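Local coordinates for protein dioxygenase (Pseudomonas brassicacearum, PDB 5V2D) that probably cleaves the central double bond of lignin-derived stilbenes with dioxygen at a four-histidine iron centre, at residues A[146-151]-A[172-177]; A[278-283]-A[291-296]; A[365-370]-A[415-420]. One frame throughout, in Å; residues are numbered along the deposited sequence. Where two conformers were deposited one is given.

Contact 1: A[146-151]-A[172-177]; sequences PHNGVL and GEWTFD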
loop_
_atom_site.group_PDB
_atom_site.type_symbol
_atom_site.label_atom_id
_atom_site.label_comp_id
_atom_site.label_asym_id
_atom_site.label_seq_id
_atom_site.Cartn_x
_atom_site.Cartn_y
_atom_site.Cartn_z
ATOM N N PRO A 146 -7.113 10.938 4.092
ATOM C CA PRO A 146 -8.124 12.002 4.249
ATOM C C PRO A 146 -8.015 13.019 3.132
ATOM O O PRO A 146 -6.936 13.409 2.756
ATOM C CB PRO A 146 -7.735 12.714 5.598
ATOM C CG PRO A 146 -6.743 11.840 6.209
ATOM C CD PRO A 146 -6.045 11.110 5.069
ATOM N N HIS A 147 -9.153 13.447 2.618
ATOM C CA HIS A 147 -9.156 14.490 1.562
ATOM C C HIS A 147 -10.536 15.158 1.533
ATOM O O HIS A 147 -11.575 14.508 1.478
ATOM C CB HIS A 147 -8.795 13.892 0.193
ATOM C CG HIS A 147 -9.096 14.815 -0.952
ATOM N ND1 HIS A 147 -8.311 15.927 -1.214
ATOM C CD2 HIS A 147 -10.123 14.829 -1.845
ATOM C CE1 HIS A 147 -8.818 16.557 -2.272
ATOM N NE2 HIS A 147 -9.918 15.925 -2.674
ATOM N N ASN A 148 -10.522 16.503 1.628
ATOM C CA ASN A 148 -11.726 17.332 1.442
ATOM C C ASN A 148 -12.893 16.845 2.257
ATOM O O ASN A 148 -14.022 16.658 1.743
ATOM C CB ASN A 148 -12.062 17.306 -0.074
ATOM C CG ASN A 148 -13.064 18.354 -0.494
ATOM O OD1 ASN A 148 -13.234 19.348 0.188
ATOM N ND2 ASN A 148 -13.729 18.119 -1.658
ATOM N N GLY A 149 -12.639 16.570 3.520
ATOM C CA GLY A 149 -13.684 16.277 4.469
ATOM C C GLY A 149 -14.189 14.836 4.508
ATOM O O GLY A 149 -15.113 14.514 5.238
ATOM N N VAL A 150 -13.585 13.972 3.688
ATOM C CA VAL A 150 -13.870 12.546 3.740
ATOM C C VAL A 150 -12.594 11.716 3.856
ATOM O O VAL A 150 -11.467 12.207 3.699
ATOM C CB VAL A 150 -14.720 12.080 2.512
ATOM C CG1 VAL A 150 -16.010 12.847 2.432
ATOM C CG2 VAL A 150 -13.980 12.192 1.205
ATOM N N LEU A 151 -12.793 10.417 4.151
ATOM C CA LEU A 151 -11.718 9.429 4.016
ATOM C C LEU A 151 -11.882 8.741 2.632
ATOM O O LEU A 151 -12.976 8.266 2.314
ATOM C CB LEU A 151 -11.866 8.353 5.084
ATOM C CG LEU A 151 -10.607 7.428 5.163
ATOM C CD1 LEU A 151 -9.434 8.163 5.748
ATOM C CD2 LEU A 151 -10.885 6.185 5.963
ATOM N N GLY A 172 -19.996 6.647 -0.958
ATOM C CA GLY A 172 -20.227 6.325 -2.401
ATOM C C GLY A 172 -18.909 6.513 -3.118
ATOM O O GLY A 172 -17.885 6.948 -2.539
ATOM N N GLU A 173 -18.921 6.204 -4.384
ATOM C CA GLU A 173 -17.792 6.430 -5.236
ATOM C C GLU A 173 -17.498 7.921 -5.232
ATOM O O GLU A 173 -18.386 8.736 -5.336
ATOM C CB GLU A 173 -18.063 5.944 -6.649
ATOM C CG GLU A 173 -16.868 6.095 -7.545
ATOM C CD GLU A 173 -17.130 5.606 -8.989
ATOM O OE1 GLU A 173 -17.989 6.283 -9.628
ATOM O OE2 GLU A 173 -16.469 4.640 -9.515
ATOM N N TRP A 174 -16.247 8.271 -5.123
ATOM C CA TRP A 174 -15.843 9.679 -5.148
ATOM C C TRP A 174 -15.309 10.044 -6.519
ATOM O O TRP A 174 -14.284 9.557 -6.954
ATOM C CB TRP A 174 -14.756 9.956 -4.081
ATOM C CG TRP A 174 -14.578 11.352 -3.713
ATOM C CD1 TRP A 174 -13.560 12.145 -4.070
ATOM C CD2 TRP A 174 -15.426 12.151 -2.912
ATOM N NE1 TRP A 174 -13.677 13.394 -3.504
ATOM C CE2 TRP A 174 -14.825 13.442 -2.806
ATOM C CE3 TRP A 174 -16.640 11.915 -2.258
ATOM C CZ2 TRP A 174 -15.395 14.493 -2.087
ATOM C CZ3 TRP A 174 -17.217 12.958 -1.537
ATOM C CH2 TRP A 174 -16.573 14.216 -1.433
ATOM N N THR A 175 -15.996 10.957 -7.181
ATOM C CA THR A 175 -15.614 11.376 -8.576
ATOM C C THR A 175 -14.834 12.680 -8.600
ATOM O O THR A 175 -14.450 13.137 -9.637
ATOM C CB THR A 175 -16.911 11.594 -9.439
ATOM O OG1 THR A 175 -17.609 12.680 -8.849
ATOM C CG2 THR A 175 -17.834 10.382 -9.397
ATOM N N PHE A 176 -14.556 13.251 -7.450
ATOM C CA PHE A 176 -13.913 14.583 -7.294
ATOM C C PHE A 176 -14.759 15.628 -8.048
ATOM O O PHE A 176 -14.236 16.308 -8.944
ATOM C CB PHE A 176 -12.441 14.592 -7.746
ATOM C CG PHE A 176 -11.569 13.617 -6.990
ATOM C CD1 PHE A 176 -11.499 12.276 -7.378
ATOM C CD2 PHE A 176 -10.853 14.057 -5.908
ATOM C CE1 PHE A 176 -10.664 11.394 -6.688
ATOM C CE2 PHE A 176 -10.049 13.174 -5.176
ATOM C CZ PHE A 176 -9.927 11.840 -5.609
ATOM N N ASP A 177 -16.016 15.676 -7.702
ATOM C CA ASP A 177 -17.002 16.594 -8.347
ATOM C C ASP A 177 -17.005 16.520 -9.875
ATOM O O ASP A 177 -17.055 17.537 -10.526
ATOM C CB ASP A 177 -16.721 18.044 -7.869
ATOM C CG ASP A 177 -16.878 18.198 -6.364
ATOM O OD1 ASP A 177 -15.928 18.569 -5.590
ATOM O OD2 ASP A 177 -17.982 17.876 -5.905
HETATM O O HOH W 1 -12.551 16.059 -3.508
HETATM O O HOH W 2 -16.420 18.923 -2.798
#
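V150 lays its CG2 methyl over one face of the W174 indole, only 3° off the ring normal and 4.1 Å from the centroid of the six-membered ring, a CH-pi contact. Its other methyl, CG1, rests against CH2 and CZ3 of the same ring. The setting is one four-stranded antiparallel blade of the beta-propeller built by this carotenoid-oxygenase-like family. A type I' turn from H147 to V150 joins the first two strands, with H147 N to V150 O at 2.8 Å, and it faces the peptide that leaves the blade's last strand. W174 carries its CG anti to the backbone N (chi1 -161°), which sends the indole across to the turn; A162 and L152, on the two middle strands of the blade, touch it as well.

H147 meets F176 obliquely, neither stacked nor edge-on: the ring centroids are 5.5 Å apart with the planes at 48°, and H147 CD2 comes to 3.7 Å from F176 CE2. F176 in turn takes CD1 of W174 over the centre of its face, and it stacks on F185 farther along the chain.

No direct hydrogen bond crosses here; water does the bridging. One molecule sits at the edge of the indole, in its plane, and accepts from W174 NE1 at 2.9 Å. It also lies 2.8 Å from H147 NE2 and takes a third bond from N148 ND2 at 3.0 Å, so the indole N-H, an imidazole nitrogen and one amide N-H share a single water. The N148 amide stands steeply to the indole, with ND2 near the edge at CZ2. From that same nitrogen a second water is reached, and it donates to D177 OD1 at 2.9 Å.

Contact 2: A[278-283]-A[291-296]; sequences LFAVVP and VRWFKG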
loop_
_atom_site.group_PDB
_atom_site.type_symbol
_atom_site.label_atom_id
_atom_site.label_comp_id
_atom_site.label_asym_id
_atom_site.label_seq_id
_atom_site.Cartn_x
_atom_site.Cartn_y
_atom_site.Cartn_z
ATOM N N LEU A 278 11.435 1.223 -16.139
ATOM C CA LEU A 278 11.322 2.492 -16.872
ATOM C C LEU A 278 10.774 3.565 -15.896
ATOM O O LEU A 278 9.978 3.262 -15.009
ATOM C CB LEU A 278 10.409 2.228 -18.022
ATOM C CG LEU A 278 10.407 3.079 -19.225
ATOM C CD1 LEU A 278 11.766 3.248 -19.880
ATOM C CD2 LEU A 278 9.405 2.548 -20.248
ATOM N N PHE A 279 11.204 4.812 -16.066
ATOM C CA PHE A 279 10.735 5.934 -15.256
ATOM C C PHE A 279 10.391 7.104 -16.165
ATOM O O PHE A 279 11.256 7.523 -16.990
ATOM C CB PHE A 279 11.835 6.366 -14.297
ATOM C CG PHE A 279 12.287 5.269 -13.371
ATOM C CD1 PHE A 279 13.269 4.351 -13.757
ATOM C CD2 PHE A 279 11.693 5.131 -12.120
ATOM C CE1 PHE A 279 13.692 3.363 -12.929
ATOM C CE2 PHE A 279 12.121 4.144 -11.253
ATOM C CZ PHE A 279 13.124 3.269 -11.631
ATOM N N ALA A 280 9.188 7.645 -16.026
ATOM C CA ALA A 280 8.829 8.907 -16.654
ATOM C C ALA A 280 8.990 10.038 -15.645
ATOM O O ALA A 280 8.494 9.961 -14.541
ATOM C CB ALA A 280 7.403 8.855 -17.120
ATOM N N VAL A 281 9.693 11.100 -16.009
ATOM C CA VAL A 281 9.945 12.217 -15.119
ATOM C C VAL A 281 9.432 13.449 -15.818
ATOM O O VAL A 281 9.736 13.669 -16.989
ATOM C CB VAL A 281 11.450 12.390 -14.869
ATOM C CG1 VAL A 281 11.694 13.598 -14.007
ATOM C CG2 VAL A 281 12.104 11.159 -14.302
ATOM N N VAL A 282 8.535 14.163 -15.172
ATOM C CA VAL A 282 7.914 15.290 -15.779
ATOM C C VAL A 282 7.779 16.444 -14.804
ATOM O O VAL A 282 7.524 16.213 -13.624
ATOM C CB VAL A 282 6.546 14.878 -16.363
ATOM C CG1 VAL A 282 5.538 14.433 -15.319
ATOM C CG2 VAL A 282 5.986 16.015 -17.180
ATOM N N PRO A 283 7.913 17.678 -15.281
ATOM C CA PRO A 283 7.649 18.781 -14.341
ATOM C C PRO A 283 6.245 18.776 -13.832
ATOM O O PRO A 283 5.282 18.505 -14.578
ATOM C CB PRO A 283 7.923 20.106 -15.157
ATOM C CG PRO A 283 8.776 19.656 -16.294
ATOM C CD PRO A 283 8.463 18.182 -16.552
ATOM N N VAL A 291 7.855 15.377 -20.809
ATOM C CA VAL A 291 8.172 14.117 -20.185
ATOM C C VAL A 291 9.515 13.619 -20.642
ATOM O O VAL A 291 9.782 13.677 -21.803
ATOM C CB VAL A 291 7.120 13.039 -20.512
ATOM C CG1 VAL A 291 7.586 11.660 -20.002
ATOM C CG2 VAL A 291 5.796 13.416 -19.894
ATOM N N ARG A 292 10.362 13.150 -19.740
ATOM C CA ARG A 292 11.617 12.481 -20.106
ATOM C C ARG A 292 11.623 11.073 -19.568
ATOM O O ARG A 292 11.175 10.842 -18.422
ATOM C CB ARG A 292 12.811 13.193 -19.495
ATOM C CG ARG A 292 13.172 14.498 -20.239
ATOM C CD ARG A 292 14.030 14.159 -21.484
ATOM N NE ARG A 292 15.242 13.560 -20.944
ATOM C CZ ARG A 292 16.171 14.269 -20.324
ATOM N NH1 ARG A 292 16.071 15.613 -20.184
ATOM N NH2 ARG A 292 17.176 13.607 -19.821
ATOM N N TRP A 293 12.190 10.136 -20.328
ATOM C CA TRP A 293 12.220 8.714 -19.949
ATOM C C TRP A 293 13.601 8.254 -19.533
ATOM O O TRP A 293 14.623 8.637 -20.164
ATOM C CB TRP A 293 11.718 7.892 -21.115
ATOM C CG TRP A 293 10.213 8.121 -21.324
ATOM C CD1 TRP A 293 9.636 9.039 -22.169
ATOM C CD2 TRP A 293 9.146 7.450 -20.674
ATOM N NE1 TRP A 293 8.294 8.971 -22.069
ATOM C CE2 TRP A 293 7.950 8.001 -21.173
ATOM C CE3 TRP A 293 9.077 6.420 -19.721
ATOM C CZ2 TRP A 293 6.676 7.557 -20.766
ATOM C CZ3 TRP A 293 7.776 5.973 -19.315
ATOM C CH2 TRP A 293 6.631 6.553 -19.838
ATOM N N PHE A 294 13.678 7.476 -18.463
ATOM C CA PHE A 294 14.945 6.932 -18.037
ATOM C C PHE A 294 14.758 5.435 -17.884
ATOM O O PHE A 294 13.644 4.960 -17.532
ATOM C CB PHE A 294 15.375 7.502 -16.727
ATOM C CG PHE A 294 15.738 8.967 -16.771
ATOM C CD1 PHE A 294 17.070 9.364 -16.855
ATOM C CD2 PHE A 294 14.729 9.933 -16.695
ATOM C CE1 PHE A 294 17.401 10.702 -16.889
ATOM C CE2 PHE A 294 14.998 11.279 -16.796
ATOM C CZ PHE A 294 16.361 11.687 -16.844
ATOM N N LYS A 295 15.826 4.675 -18.060
ATOM C CA LYS A 295 15.810 3.232 -18.011
ATOM C C LYS A 295 16.754 2.683 -16.991
ATOM O O LYS A 295 17.944 2.974 -17.021
ATOM C CB LYS A 295 16.302 2.658 -19.336
ATOM C CG LYS A 295 15.357 2.892 -20.474
ATOM C CD LYS A 295 16.082 2.509 -21.777
ATOM C CE LYS A 295 15.141 1.920 -22.838
ATOM N NZ LYS A 295 15.751 2.378 -24.092
ATOM N N GLY A 296 16.266 1.742 -16.194
ATOM C CA GLY A 296 17.045 1.040 -15.201
ATOM C C GLY A 296 17.236 -0.418 -15.629
ATOM O O GLY A 296 16.855 -0.808 -16.710
#
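A280 sets its CB over the face of the W293 six-membered ring, 3.7 Å from the centroid, while L278 leans on the same indole obliquely, its CG 3.6 Å from W293 CE3. W293 CG lies anti to its carbonyl carbon (chi1 -70°), which folds the ring back over the neighbouring strand instead of out past it. F230, from the adjoining blade, touches both W293 and A280. Beside L278, K295 runs in the same direction, its CG packed on L278 CD1 at 3.7 Å. With W293 cut back to an alanine, the methyl of A280 would probably lose the ring face it lies against and L278 CG its indole neighbour, opening a gap on this face of the sheet.

The reverse face of the sheet carries F279, V281, R292 and F294. V281 CG2 meets F294 at CD2 and CE2, obliquely to the ring, at 3.8 Å from CD2. F294 goes on to an edge-to-face contact with F352, a ring that F279 also meets. In the conformer given, R292 turns its guanidinium away, with NH1 bonded to the carbonyl of L354. At the turn end, V282 CG2 touches V291 CG2 at 3.8 Å.

Two paired sets of backbone bonds hold the strands. F279 and F294 exchange bonds in both directions, 2.8 Å from F294 N to F279 O, and V281 and R292 do likewise, R292 N reaching V281 O at 2.9 Å with a nearly straight N-H (173°). The result is a twisted antiparallel beta hairpin, strand directions 154° apart, forming the outer two strands of a propeller blade.

Contact 3: A[365-370]-A[415-420]; sequences PLTDYP and VHLNLK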
loop_
_atom_site.group_PDB
_atom_site.type_symbol
_atom_site.label_atom_id
_atom_site.label_comp_id
_atom_site.label_asym_id
_atom_site.label_seq_id
_atom_site.Cartn_x
_atom_site.Cartn_y
_atom_site.Cartn_z
ATOM N N PRO A 365 22.678 1.681 -3.354
ATOM C CA PRO A 365 22.104 1.189 -2.105
ATOM C C PRO A 365 22.166 2.162 -0.968
ATOM O O PRO A 365 23.121 2.882 -0.808
ATOM C CB PRO A 365 22.932 -0.091 -1.778
ATOM C CG PRO A 365 24.177 -0.010 -2.581
ATOM C CD PRO A 365 23.904 0.944 -3.750
ATOM N N LEU A 366 21.100 2.204 -0.188
ATOM C CA LEU A 366 21.039 2.950 1.025
ATOM C C LEU A 366 20.988 2.031 2.248
ATOM O O LEU A 366 21.150 2.507 3.357
ATOM C CB LEU A 366 19.782 3.802 1.001
ATOM C CG LEU A 366 19.614 4.834 -0.065
ATOM C CD1 LEU A 366 18.266 5.537 0.034
ATOM C CD2 LEU A 366 20.740 5.896 0.094
ATOM N N THR A 367 20.635 0.757 2.063
ATOM C CA THR A 367 20.722 -0.212 3.144
ATOM C C THR A 367 21.368 -1.423 2.526
ATOM O O THR A 367 21.433 -1.592 1.292
ATOM C CB THR A 367 19.305 -0.691 3.685
ATOM O OG1 THR A 367 18.517 -1.434 2.693
ATOM C CG2 THR A 367 18.517 0.475 4.262
ATOM N N ASP A 368 21.822 -2.317 3.355
ATOM C CA ASP A 368 22.306 -3.593 2.845
ATOM C C ASP A 368 21.371 -4.717 3.300
ATOM O O ASP A 368 21.786 -5.853 3.347
ATOM C CB ASP A 368 23.747 -3.805 3.290
ATOM C CG ASP A 368 23.888 -3.943 4.785
ATOM O OD1 ASP A 368 22.905 -3.718 5.566
ATOM O OD2 ASP A 368 25.001 -4.316 5.205
ATOM N N TYR A 369 20.130 -4.396 3.664
ATOM C CA TYR A 369 19.149 -5.413 4.066
ATOM C C TYR A 369 17.835 -5.166 3.312
ATOM O O TYR A 369 17.533 -4.025 2.969
ATOM C CB TYR A 369 18.897 -5.410 5.602
ATOM C CG TYR A 369 18.558 -4.051 6.175
ATOM C CD1 TYR A 369 19.528 -3.241 6.732
ATOM C CD2 TYR A 369 17.223 -3.575 6.166
ATOM C CE1 TYR A 369 19.196 -1.999 7.309
ATOM C CE2 TYR A 369 16.907 -2.323 6.664
ATOM C CZ TYR A 369 17.880 -1.554 7.257
ATOM O OH TYR A 369 17.522 -0.321 7.766
ATOM N N PRO A 370 17.080 -6.228 3.068
ATOM C CA PRO A 370 15.742 -6.036 2.429
ATOM C C PRO A 370 14.770 -5.418 3.411
ATOM O O PRO A 370 14.805 -5.662 4.639
ATOM C CB PRO A 370 15.273 -7.459 2.090
ATOM C CG PRO A 370 16.095 -8.391 2.964
ATOM C CD PRO A 370 17.400 -7.663 3.319
ATOM N N VAL A 415 11.965 -0.548 11.930
ATOM C CA VAL A 415 13.278 0.109 11.807
ATOM C C VAL A 415 13.183 1.619 11.590
ATOM O O VAL A 415 12.369 2.114 10.838
ATOM C CB VAL A 415 14.039 -0.530 10.625
ATOM C CG1 VAL A 415 15.427 0.050 10.433
ATOM C CG2 VAL A 415 14.101 -2.030 10.718
ATOM N N HIS A 416 14.056 2.362 12.249
ATOM C CA HIS A 416 14.303 3.805 11.946
ATOM C C HIS A 416 15.683 3.852 11.265
ATOM O O HIS A 416 16.669 3.511 11.884
ATOM C CB HIS A 416 14.323 4.656 13.234
ATOM C CG HIS A 416 14.644 6.100 13.033
ATOM N ND1 HIS A 416 14.635 6.993 14.088
ATOM C CD2 HIS A 416 14.894 6.837 11.938
ATOM C CE1 HIS A 416 14.946 8.205 13.656
ATOM N NE2 HIS A 416 15.165 8.128 12.349
ATOM N N LEU A 417 15.722 4.303 10.036
ATOM C CA LEU A 417 16.964 4.554 9.270
ATOM C C LEU A 417 17.311 6.035 9.259
ATOM O O LEU A 417 16.486 6.905 8.888
ATOM C CB LEU A 417 16.800 4.102 7.833
ATOM C CG LEU A 417 17.933 4.348 6.858
ATOM C CD1 LEU A 417 19.235 3.642 7.254
ATOM C CD2 LEU A 417 17.467 3.908 5.474
ATOM N N ASN A 418 18.546 6.338 9.688
ATOM C CA ASN A 418 19.134 7.688 9.601
ATOM C C ASN A 418 19.939 7.759 8.301
ATOM O O ASN A 418 21.011 7.106 8.194
ATOM C CB ASN A 418 20.055 7.935 10.803
ATOM C CG ASN A 418 20.609 9.336 10.852
ATOM O OD1 ASN A 418 20.829 9.989 9.809
ATOM N ND2 ASN A 418 20.974 9.750 11.992
ATOM N N LEU A 419 19.454 8.499 7.318
ATOM C CA LEU A 419 20.166 8.633 6.041
ATOM C C LEU A 419 21.495 9.425 6.107
ATOM O O LEU A 419 22.322 9.305 5.235
ATOM C CB LEU A 419 19.269 9.269 4.991
ATOM C CG LEU A 419 18.109 8.366 4.550
ATOM C CD1 LEU A 419 17.266 9.024 3.499
ATOM C CD2 LEU A 419 18.586 7.019 4.069
ATOM N N LYS A 420 21.665 10.255 7.101
ATOM C CA LYS A 420 22.922 11.012 7.249
ATOM C C LYS A 420 24.035 10.091 7.706
ATOM O O LYS A 420 25.132 10.196 7.200
ATOM C CB LYS A 420 22.807 12.107 8.284
ATOM C CG LYS A 420 22.059 13.342 7.892
ATOM C CD LYS A 420 22.417 14.392 8.983
ATOM C CE LYS A 420 21.263 15.278 9.408
ATOM N NZ LYS A 420 21.022 16.217 8.253
#
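The link between two blades is the element here: loop 365-370 leaves the last strand of one blade for the first of the next, and its Y369 reaches V415 on the third strand, 413-418, of that next blade. Y369 OH comes to 3.4 Å from V415 CG1, the two side chains approaching from opposite directions, and the methyl sits obliquely to the ring. The hydroxyl is hydrogen-bonded to S424 OG on the neighbouring strand, which fixes the far end of the tyrosine. At the near end, CG stands between the backbone N and the carbonyl carbon (chi1 52°), folding the ring back over its own loop, where T367 CB lies 3.8 Å above the ring centre.

In this beta-propeller the inter-blade loop lies against L417 and L419 of the blade it enters. L417 CD2 touches T367 CG2 at 3.8 Å, the two side chains crossing at a slant, and L347 of the preceding blade also covers L417. More loosely, L366 CD1 meets L419 CD2 at 4.3 Å.

T367 has a polar task too. Its OG1 donates to Y369 O at 2.8 Å, on a lone pair in the carbonyl plane, and is also bonded to the backbone N of L347, so one hydroxyl bridges the loop backbone at Y369 and the strand carrying L347. At the strand end, N418 OD1 accepts from K420 N at 2.8 Å in an Asx turn.

Followed from the N terminus, the three contacts come in series, none nested in or crossing another. Contact 1 closes first, over a 20-residue interval, bringing the first hairpin turn of its blade to the exit of that blade's last strand. Contact 2 closes just seven residues, a hairpin at the outer side of a later blade. Contact 3 spans 44 residues and ties an inter-blade link to the third strand of the blade it enters. Their centres stand about 30 Å (1 and 2), 35 Å (1 and 3) and 25 Å (2 and 3) apart, contacts 1 and 3 on opposite sides of the chain's centre, so they lie in separate parts of the propeller and do not touch.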